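Long-range contacts in peptide synthetase, module 7 (Actinoplanes teichomyceticus, PDB 4TX3), which probably serves as the condensation-like X domain of teicoplanin peptide synthetase, recruiting cytochrome P450 oxygenases that crosslink the carrier-bound peptide: residues L29-R39 / A229-T237; A145-R156 / E298-R306. All coordinates share one frame; numbering follows the deposited sequence.

Contact 1: L29-R39 / A229-T237. With SO4 (sulfate ion), chain F.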
loop_
_atom_site.group_PDB
_atom_site.type_symbol
_atom_site.label_atom_id
_atom_site.label_comp_id
_atom_site.label_asym_id
_atom_site.label_seq_id
_atom_site.Cartn_x
_atom_site.Cartn_y
_atom_site.Cartn_z
ATOM N N LEU B 29 -19.570 -1.449 -27.241
ATOM C CA LEU B 29 -18.565 -0.969 -28.186
ATOM C C LEU B 29 -17.540 -2.045 -28.490
ATOM O O LEU B 29 -16.422 -1.751 -28.910
ATOM C CB LEU B 29 -17.863 0.282 -27.648
ATOM C CG LEU B 29 -18.779 1.469 -27.333
ATOM C CD1 LEU B 29 -17.957 2.723 -27.085
ATOM C CD2 LEU B 29 -19.828 1.694 -28.424
ATOM N N ALA B 30 -17.919 -3.295 -28.271
ATOM C CA ALA B 30 -16.999 -4.401 -28.508
ATOM C C ALA B 30 -16.934 -4.773 -29.998
ATOM O O ALA B 30 -17.963 -5.033 -30.646
ATOM C CB ALA B 30 -17.391 -5.605 -27.675
ATOM N N ARG B 31 -15.710 -4.768 -30.524
ATOM C CA ARG B 31 -15.403 -5.215 -31.882
ATOM C C ARG B 31 -16.302 -4.606 -32.954
ATOM O O ARG B 31 -17.103 -5.316 -33.556
ATOM C CB ARG B 31 -15.466 -6.746 -31.933
ATOM C CG ARG B 31 -14.489 -7.396 -30.949
ATOM C CD ARG B 31 -14.756 -8.872 -30.750
ATOM N NE ARG B 31 -14.406 -9.663 -31.928
ATOM C CZ ARG B 31 -14.178 -10.974 -31.915
ATOM N NH1 ARG B 31 -14.261 -11.662 -30.781
ATOM N NH2 ARG B 31 -13.857 -11.599 -33.039
ATOM N N PRO B 32 -16.171 -3.282 -33.194
ATOM C CA PRO B 32 -16.940 -2.577 -34.231
ATOM C C PRO B 32 -16.385 -2.863 -35.622
ATOM O O PRO B 32 -17.035 -2.632 -36.644
ATOM C CB PRO B 32 -16.762 -1.105 -33.859
ATOM C CG PRO B 32 -15.421 -1.056 -33.187
ATOM C CD PRO B 32 -15.266 -2.369 -32.463
ATOM N N SER B 33 -15.150 -3.350 -35.623
ATOM C CA SER B 33 -14.464 -3.855 -36.795
ATOM C C SER B 33 -13.485 -4.911 -36.329
ATOM O O SER B 33 -13.081 -4.920 -35.161
ATOM C CB SER B 33 -13.726 -2.744 -37.539
ATOM O OG SER B 33 -12.588 -3.273 -38.193
ATOM N N GLU B 34 -13.077 -5.787 -37.236
ATOM C CA GLU B 34 -12.115 -6.811 -36.858
ATOM C C GLU B 34 -10.690 -6.314 -37.083
ATOM O O GLU B 34 -9.732 -7.045 -36.863
ATOM C CB GLU B 34 -12.407 -8.107 -37.617
ATOM C CG GLU B 34 -12.310 -9.336 -36.734
ATOM C CD GLU B 34 -13.471 -9.456 -35.736
ATOM O OE1 GLU B 34 -14.355 -8.559 -35.669
ATOM O OE2 GLU B 34 -13.481 -10.459 -34.991
ATOM N N GLU B 35 -10.575 -5.048 -37.482
ATOM C CA GLU B 35 -9.296 -4.346 -37.583
ATOM C C GLU B 35 -9.190 -3.260 -36.503
ATOM O O GLU B 35 -8.419 -2.307 -36.644
ATOM C CB GLU B 35 -9.141 -3.707 -38.962
ATOM C CG GLU B 35 -9.654 -4.561 -40.111
ATOM C CD GLU B 35 -10.458 -3.742 -41.111
ATOM O OE1 GLU B 35 -11.697 -3.649 -40.951
ATOM O OE2 GLU B 35 -9.854 -3.183 -42.053
ATOM N N THR B 36 -9.993 -3.398 -35.448
ATOM C CA THR B 36 -10.000 -2.491 -34.297
ATOM C C THR B 36 -9.419 -3.184 -33.072
ATOM O O THR B 36 -9.896 -4.254 -32.712
ATOM C CB THR B 36 -11.439 -2.037 -33.937
ATOM O OG1 THR B 36 -12.060 -1.396 -35.058
ATOM C CG2 THR B 36 -11.441 -1.093 -32.745
ATOM N N ARG B 37 -8.408 -2.605 -32.429
ATOM C CA ARG B 37 -7.991 -3.095 -31.102
ATOM C C ARG B 37 -9.209 -2.937 -30.165
ATOM O O ARG B 37 -9.896 -1.932 -30.251
ATOM C CB ARG B 37 -6.765 -2.321 -30.609
ATOM C CG ARG B 37 -5.737 -2.048 -31.721
ATOM C CD ARG B 37 -4.508 -1.304 -31.198
ATOM N NE ARG B 37 -3.813 -2.070 -30.162
ATOM C CZ ARG B 37 -2.964 -1.561 -29.264
ATOM N NH1 ARG B 37 -2.685 -0.259 -29.252
ATOM N NH2 ARG B 37 -2.405 -2.359 -28.359
ATOM N N GLY B 38 -9.480 -3.840 -29.226
ATOM C CA GLY B 38 -8.513 -4.573 -28.455
ATOM C C GLY B 38 -8.349 -3.710 -27.209
ATOM O O GLY B 38 -7.233 -3.276 -26.909
ATOM N N ARG B 39 -9.449 -3.414 -26.503
ATOM C CA ARG B 39 -9.358 -2.565 -25.301
ATOM C C ARG B 39 -8.973 -3.388 -24.084
ATOM O O ARG B 39 -9.830 -3.820 -23.292
ATOM C CB ARG B 39 -10.656 -1.826 -25.033
ATOM C CG ARG B 39 -10.811 -0.571 -25.853
ATOM C CD ARG B 39 -12.236 -0.097 -25.801
ATOM N NE ARG B 39 -13.158 -1.234 -25.850
ATOM C CZ ARG B 39 -14.485 -1.139 -25.737
ATOM N NH1 ARG B 39 -15.061 0.054 -25.579
ATOM N NH2 ARG B 39 -15.242 -2.235 -25.783
ATOM N N ALA B 229 -14.951 6.753 -39.632
ATOM C CA ALA B 229 -16.182 6.273 -39.004
ATOM C C ALA B 229 -15.892 5.220 -37.936
ATOM O O ALA B 229 -16.448 5.264 -36.837
ATOM C CB ALA B 229 -17.123 5.714 -40.051
ATOM N N ILE B 230 -15.012 4.281 -38.266
ATOM C CA ILE B 230 -14.628 3.224 -37.334
ATOM C C ILE B 230 -13.185 3.359 -36.885
ATOM O O ILE B 230 -12.273 3.353 -37.710
ATOM C CB ILE B 230 -14.797 1.849 -37.955
ATOM C CG1 ILE B 230 -16.231 1.657 -38.440
ATOM C CG2 ILE B 230 -14.398 0.782 -36.961
ATOM C CD1 ILE B 230 -16.417 0.357 -39.168
ATOM N N PRO B 231 -12.968 3.458 -35.569
ATOM C CA PRO B 231 -11.622 3.710 -35.052
ATOM C C PRO B 231 -10.740 2.472 -35.099
ATOM O O PRO B 231 -11.231 1.357 -34.947
ATOM C CB PRO B 231 -11.886 4.132 -33.608
ATOM C CG PRO B 231 -13.117 3.369 -33.238
ATOM C CD PRO B 231 -13.958 3.303 -34.486
ATOM N N SER B 232 -9.447 2.672 -35.308
ATOM C CA SER B 232 -8.493 1.588 -35.169
ATOM C C SER B 232 -8.062 1.464 -33.712
ATOM O O SER B 232 -7.649 0.400 -33.270
ATOM C CB SER B 232 -7.277 1.824 -36.050
ATOM O OG SER B 232 -6.405 2.752 -35.438
ATOM N N ARG B 233 -8.187 2.568 -32.979
ATOM C CA ARG B 233 -7.694 2.708 -31.607
ATOM C C ARG B 233 -6.191 2.475 -31.465
ATOM O O ARG B 233 -5.718 2.202 -30.362
ATOM C CB ARG B 233 -8.435 1.769 -30.647
ATOM C CG ARG B 233 -9.930 1.982 -30.555
ATOM C CD ARG B 233 -10.525 1.079 -29.464
ATOM N NE ARG B 233 -11.984 1.097 -29.457
ATOM C CZ ARG B 233 -12.760 0.017 -29.427
ATOM N NH1 ARG B 233 -12.231 -1.198 -29.377
ATOM N NH2 ARG B 233 -14.076 0.152 -29.429
ATOM N N ARG B 234 -5.433 2.596 -32.553
ATOM C CA ARG B 234 -3.975 2.484 -32.447
ATOM C C ARG B 234 -3.397 3.719 -31.765
ATOM O O ARG B 234 -3.955 4.802 -31.848
ATOM C CB ARG B 234 -3.329 2.284 -33.820
ATOM C CG ARG B 234 -3.601 0.928 -34.461
ATOM C CD ARG B 234 -2.948 0.799 -35.849
ATOM N NE ARG B 234 -3.489 1.786 -36.788
ATOM C CZ ARG B 234 -2.822 2.839 -37.277
ATOM N NH1 ARG B 234 -1.535 3.039 -36.980
ATOM N NH2 ARG B 234 -3.440 3.680 -38.108
ATOM N N ALA B 235 -2.264 3.559 -31.104
ATOM C CA ALA B 235 -1.731 4.631 -30.281
ATOM C C ALA B 235 -0.226 4.741 -30.387
ATOM O O ALA B 235 0.471 3.734 -30.429
ATOM C CB ALA B 235 -2.128 4.420 -28.828
ATOM N N GLY B 236 0.268 5.971 -30.420
ATOM C CA GLY B 236 1.691 6.227 -30.331
ATOM C C GLY B 236 1.965 6.982 -29.050
ATOM O O GLY B 236 1.031 7.439 -28.392
ATOM N N THR B 237 3.232 7.122 -28.683
ATOM C CA THR B 237 3.577 7.916 -27.514
ATOM C C THR B 237 4.759 8.814 -27.785
ATOM O O THR B 237 5.504 8.586 -28.723
ATOM C CB THR B 237 3.903 7.043 -26.292
ATOM O OG1 THR B 237 4.966 6.140 -26.613
ATOM C CG2 THR B 237 2.695 6.243 -25.871
HETATM S S SO4 F . -13.321 -4.628 -27.809
HETATM O O1 SO4 F . -14.329 -5.306 -26.994
HETATM O O2 SO4 F . -12.626 -5.617 -28.628
HETATM O O3 SO4 F . -13.979 -3.660 -28.699
HETATM O O4 SO4 F . -12.380 -3.930 -26.924
#
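Arg233 reaches from its loop across to the 29-39 loop, and its guanidinium finds partners along its edge. Arg233 NH2 gives a hydrogen to Leu29 O (3.1 Å), lying in the plane of that carbonyl, while Arg233 NH1 is shared between Arg37 O (2.6 Å), approached on a lone pair, and sulfate O3 (3.1 Å). A chain extended from CG to NE (chi2 -174°, chi3 -172°) carries the group this far. Thr36 CG2 sits over one guanidinium face and Arg39 CD over the other; the Arg39 guanidinium stacks flat on Arg233, planes 9° apart. Arg39 N and NE donate to sulfate O4, Arg31 N to sulfate O3 (2.7 Å), and His142 NE2 adds a bond to the anion. Arg39 NH2 goes to Ala26 O, with a weak bond to sulfate O1, and NH1 to Glu396. Farther along the loop, Thr36 OG1 donates to Pro231 O (2.9 Å), nearly straight on to the carbonyl, and Arg37 N to Ser232 O (3.2 Å); Glu112 and Val392 O hold the end of Arg37. The paired arginines and backbone amides thus build an anion site, in which the sulfate, probably from the crystallisation liquor, would offset their charge.

Contact 2: A145-R156 / E298-R306; sequences AADDDSMDVFFR and EPMIGPFAR
Asp147 OD1 is gripped by Ser150 N (2.9 Å) and Ser150 OG (2.5 Å), which approach from opposite faces of the carboxylate, and Arg290 adds a salt bridge to the same oxygen. The bond from Ser150 N is the capping bond of helix 148-166, with Asp147 as N-cap; CG stands between the backbone N and carbonyl carbon (chi1 60°), which turns the carboxylate back over the first helical turn. Ser150 OG passes the chain on: it donates to OD1 and accepts from Gly302 N at 3.0 Å, a fairly straight bond (163°). Asp147 N in turn donates to Gly302 O (3.1 Å), arriving from above the carbonyl plane, so both polar backbone atoms of Gly302 are bonded to the helix start. With an alanine in place of Asp147, Ser150 N would probably lose its side-chain cap and Arg290 its carboxylate partner, and the Ser150 hydroxyl would be free to turn away from Gly302. Gly302 also brings its CA to 3.3 Å from Ala145 O, a CA-H...O contact.

Beside this polar knot, Ile301 lies along the helix, touching Val153 and Phe154. Its CG1 lies 3.8 Å from Val153 CG1, and its CD1 meets the Phe154 ring at the edge, 3.9 Å from Phe154 CB. At the outer end, a salt bridge joins Arg156 NH2 to Glu298 OE2 at 3.3 Å, its hydrogen bond weak, the two flat groups nearly parallel. Asp147 occupies the aspartate position of the condensation-domain HHxxxDG motif, which is altered here to His142-Arg143 and Asp147-Asp148. The chemistry implies a structural task for this aspartate: buried and multiply bonded, it ties the helix start to the 298-306 loop.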
loop_
_atom_site.group_PDB
_atom_site.type_symbol
_atom_site.label_atom_id
_atom_site.label_comp_id
_atom_site.label_asym_id
_atom_site.label_seq_id
_atom_site.Cartn_x
_atom_site.Cartn_y
_atom_site.Cartn_z
ATOM N N ALA B 145 -13.545 -6.005 -17.300
ATOM C CA ALA B 145 -13.300 -6.775 -16.091
ATOM C C ALA B 145 -12.276 -6.143 -15.162
ATOM O O ALA B 145 -12.188 -6.520 -13.993
ATOM C CB ALA B 145 -12.857 -8.181 -16.454
ATOM N N ALA B 146 -11.492 -5.197 -15.667
ATOM C CA ALA B 146 -10.396 -4.649 -14.869
ATOM C C ALA B 146 -10.037 -3.216 -15.224
ATOM O O ALA B 146 -9.963 -2.852 -16.396
ATOM C CB ALA B 146 -9.162 -5.538 -15.011
ATOM N N ASP B 147 -9.827 -2.409 -14.188
ATOM C CA ASP B 147 -9.099 -1.150 -14.312
ATOM C C ASP B 147 -7.613 -1.415 -14.040
ATOM O O ASP B 147 -7.213 -2.556 -13.778
ATOM C CB ASP B 147 -9.656 -0.079 -13.354
ATOM C CG ASP B 147 -9.575 -0.484 -11.868
ATOM O OD1 ASP B 147 -8.924 -1.494 -11.519
ATOM O OD2 ASP B 147 -10.163 0.233 -11.031
ATOM N N ASP B 148 -6.797 -0.367 -14.073
ATOM C CA ASP B 148 -5.349 -0.537 -13.918
ATOM C C ASP B 148 -4.918 -0.946 -12.507
ATOM O O ASP B 148 -4.044 -1.793 -12.361
ATOM C CB ASP B 148 -4.619 0.742 -14.340
ATOM C CG ASP B 148 -4.689 0.980 -15.840
ATOM O OD1 ASP B 148 -3.752 0.550 -16.553
ATOM O OD2 ASP B 148 -5.687 1.584 -16.309
ATOM N N ASP B 149 -5.517 -0.356 -11.475
ATOM C CA ASP B 149 -5.296 -0.828 -10.101
ATOM C C ASP B 149 -5.519 -2.341 -9.980
ATOM O O ASP B 149 -4.779 -3.040 -9.263
ATOM C CB ASP B 149 -6.218 -0.106 -9.110
ATOM C CG ASP B 149 -5.845 1.361 -8.904
ATOM O OD1 ASP B 149 -4.721 1.763 -9.277
ATOM O OD2 ASP B 149 -6.684 2.112 -8.357
ATOM N N SER B 150 -6.532 -2.844 -10.693
ATOM C CA SER B 150 -6.924 -4.252 -10.593
ATOM C C SER B 150 -5.811 -5.215 -10.995
ATOM O O SER B 150 -5.759 -6.347 -10.517
ATOM C CB SER B 150 -8.163 -4.530 -11.447
ATOM O OG SER B 150 -9.301 -3.920 -10.880
ATOM N N MET B 151 -4.922 -4.769 -11.870
ATOM C CA MET B 151 -3.840 -5.633 -12.301
ATOM C C MET B 151 -2.834 -5.861 -11.189
ATOM O O MET B 151 -2.269 -6.948 -11.113
ATOM C CB MET B 151 -3.144 -5.079 -13.540
ATOM C CG MET B 151 -2.986 -6.144 -14.640
ATOM S SD MET B 151 -4.570 -6.497 -15.447
ATOM C CE MET B 151 -5.154 -4.822 -15.424
ATOM N N ASP B 152 -2.619 -4.877 -10.313
ATOM C CA ASP B 152 -1.758 -5.116 -9.137
ATOM C C ASP B 152 -2.396 -6.131 -8.209
ATOM O O ASP B 152 -1.707 -7.014 -7.691
ATOM C CB ASP B 152 -1.475 -3.832 -8.356
ATOM C CG ASP B 152 -0.714 -2.823 -9.168
ATOM O OD1 ASP B 152 0.358 -3.188 -9.699
ATOM O OD2 ASP B 152 -1.189 -1.677 -9.303
ATOM N N VAL B 153 -3.713 -6.009 -8.006
ATOM C CA VAL B 153 -4.424 -6.947 -7.154
ATOM C C VAL B 153 -4.244 -8.352 -7.714
ATOM O O VAL B 153 -3.957 -9.299 -6.970
ATOM C CB VAL B 153 -5.934 -6.588 -7.026
ATOM C CG1 VAL B 153 -6.706 -7.680 -6.254
ATOM C CG2 VAL B 153 -6.091 -5.243 -6.341
ATOM N N PHE B 154 -4.380 -8.474 -9.034
ATOM C CA PHE B 154 -4.253 -9.767 -9.696
ATOM C C PHE B 154 -2.920 -10.441 -9.327
ATOM O O PHE B 154 -2.893 -11.597 -8.894
ATOM C CB PHE B 154 -4.374 -9.617 -11.215
ATOM C CG PHE B 154 -4.367 -10.934 -11.959
ATOM C CD1 PHE B 154 -3.165 -11.527 -12.351
ATOM C CD2 PHE B 154 -5.555 -11.590 -12.256
ATOM C CE1 PHE B 154 -3.155 -12.746 -13.014
ATOM C CE2 PHE B 154 -5.552 -12.806 -12.929
ATOM C CZ PHE B 154 -4.352 -13.386 -13.307
ATOM N N PHE B 155 -1.817 -9.710 -9.456
ATOM C CA PHE B 155 -0.523 -10.308 -9.172
ATOM C C PHE B 155 -0.249 -10.449 -7.676
ATOM O O PHE B 155 0.510 -11.327 -7.285
ATOM C CB PHE B 155 0.592 -9.525 -9.886
ATOM C CG PHE B 155 0.545 -9.701 -11.375
ATOM C CD1 PHE B 155 0.932 -10.898 -11.951
ATOM C CD2 PHE B 155 0.037 -8.704 -12.200
ATOM C CE1 PHE B 155 0.843 -11.080 -13.322
ATOM C CE2 PHE B 155 -0.054 -8.884 -13.578
ATOM C CZ PHE B 155 0.339 -10.067 -14.132
ATOM N N ARG B 156 -0.882 -9.637 -6.830
ATOM C CA ARG B 156 -0.747 -9.882 -5.395
ATOM C C ARG B 156 -1.451 -11.186 -5.077
ATOM O O ARG B 156 -0.979 -11.965 -4.256
ATOM C CB ARG B 156 -1.306 -8.727 -4.548
ATOM C CG ARG B 156 -0.231 -7.667 -4.163
ATOM C CD ARG B 156 -0.838 -6.302 -3.829
ATOM N NE ARG B 156 -2.150 -6.459 -3.199
ATOM C CZ ARG B 156 -3.099 -5.525 -3.197
ATOM N NH1 ARG B 156 -2.885 -4.358 -3.799
ATOM N NH2 ARG B 156 -4.258 -5.758 -2.599
ATOM N N GLU B 298 -11.073 -2.166 -1.990
ATOM C CA GLU B 298 -9.613 -2.138 -2.101
ATOM C C GLU B 298 -9.045 -3.465 -2.598
ATOM O O GLU B 298 -8.265 -3.470 -3.544
ATOM C CB GLU B 298 -8.959 -1.756 -0.762
ATOM C CG GLU B 298 -7.445 -1.566 -0.815
ATOM C CD GLU B 298 -6.630 -2.883 -0.787
ATOM O OE1 GLU B 298 -7.047 -3.852 -0.116
ATOM O OE2 GLU B 298 -5.563 -2.951 -1.447
ATOM N N PRO B 299 -9.441 -4.597 -1.981
ATOM C CA PRO B 299 -8.835 -5.858 -2.422
ATOM C C PRO B 299 -9.469 -6.507 -3.680
ATOM O O PRO B 299 -9.173 -7.672 -3.987
ATOM C CB PRO B 299 -9.037 -6.759 -1.208
ATOM C CG PRO B 299 -10.299 -6.268 -0.602
ATOM C CD PRO B 299 -10.361 -4.804 -0.839
ATOM N N MET B 300 -10.319 -5.777 -4.398
ATOM C CA MET B 300 -11.083 -6.363 -5.500
ATOM C C MET B 300 -10.521 -6.070 -6.880
ATOM O O MET B 300 -9.883 -5.041 -7.093
ATOM C CB MET B 300 -12.526 -5.865 -5.478
ATOM C CG MET B 300 -13.267 -6.102 -4.197
ATOM S SD MET B 300 -15.009 -5.601 -4.269
ATOM C CE MET B 300 -15.639 -6.660 -5.561
ATOM N N ILE B 301 -10.807 -6.973 -7.816
ATOM C CA ILE B 301 -10.614 -6.743 -9.246
ATOM C C ILE B 301 -11.954 -6.302 -9.866
ATOM O O ILE B 301 -13.009 -6.847 -9.535
ATOM C CB ILE B 301 -10.084 -8.024 -9.945
ATOM C CG1 ILE B 301 -8.636 -8.315 -9.489
ATOM C CG2 ILE B 301 -10.226 -7.931 -11.469
ATOM C CD1 ILE B 301 -8.079 -9.631 -9.950
ATOM N N GLY B 302 -11.916 -5.310 -10.752
ATOM C CA GLY B 302 -13.123 -4.811 -11.384
ATOM C C GLY B 302 -12.867 -3.531 -12.152
ATOM O O GLY B 302 -11.856 -2.860 -11.948
ATOM N N PRO B 303 -13.772 -3.191 -13.072
ATOM C CA PRO B 303 -13.677 -1.919 -13.797
ATOM C C PRO B 303 -14.142 -0.752 -12.924
ATOM O O PRO B 303 -15.159 -0.107 -13.222
ATOM C CB PRO B 303 -14.612 -2.130 -14.974
ATOM C CG PRO B 303 -15.649 -3.090 -14.461
ATOM C CD PRO B 303 -14.890 -4.023 -13.551
ATOM N N PHE B 304 -13.390 -0.492 -11.856
ATOM C CA PHE B 304 -13.748 0.516 -10.870
ATOM C C PHE B 304 -13.312 1.932 -11.219
ATOM O O PHE B 304 -13.815 2.882 -10.629
ATOM C CB PHE B 304 -13.148 0.161 -9.507
ATOM C CG PHE B 304 -13.755 -1.045 -8.881
ATOM C CD1 PHE B 304 -15.080 -1.020 -8.437
ATOM C CD2 PHE B 304 -13.002 -2.202 -8.713
ATOM C CE1 PHE B 304 -15.644 -2.130 -7.859
ATOM C CE2 PHE B 304 -13.565 -3.333 -8.127
ATOM C CZ PHE B 304 -14.884 -3.298 -7.697
ATOM N N ALA B 305 -12.359 2.095 -12.124
ATOM C CA ALA B 305 -11.844 3.438 -12.344
ATOM C C ALA B 305 -12.903 4.248 -13.089
ATOM O O ALA B 305 -13.570 3.723 -13.976
ATOM C CB ALA B 305 -10.499 3.408 -13.104
ATOM N N ARG B 306 -13.067 5.514 -12.717
ATOM C CA ARG B 306 -14.210 6.321 -13.186
ATOM C C ARG B 306 -13.809 7.602 -13.893
ATOM O O ARG B 306 -13.127 8.456 -13.301
ATOM C CB ARG B 306 -15.082 6.677 -12.001
ATOM C CG ARG B 306 -14.237 6.834 -10.786
ATOM C CD ARG B 306 -14.999 6.667 -9.525
ATOM N NE ARG B 306 -14.107 6.960 -8.429
ATOM C CZ ARG B 306 -14.447 7.710 -7.397
ATOM N NH1 ARG B 306 -15.668 8.241 -7.351
ATOM N NH2 ARG B 306 -13.558 7.954 -6.433
#

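The segments alternate along the chain (29-39, 145-156, 229-237, 298-306), so the contacts interlock. Their centres lie 23 Å apart, their nearest atoms about 7 Å. On one side they share a sheet: the 29-39 loop leads into strand 40-49, and helix 148-166 follows its neighbour, strand 134-142. His142, the last residue of that strand, and Arg143 after it connect the sites, one binding the sulfate of contact 1, the other hydrogen-bonded to Arg39 through the backbone and salt-bridged to Asp148. Contact 1 joins this half to strand 235-242 of the second sheet; the loop of contact 2 probably corresponds to the floor loop of condensation domains. Both thus probably bridge the two halves of the condensation fold.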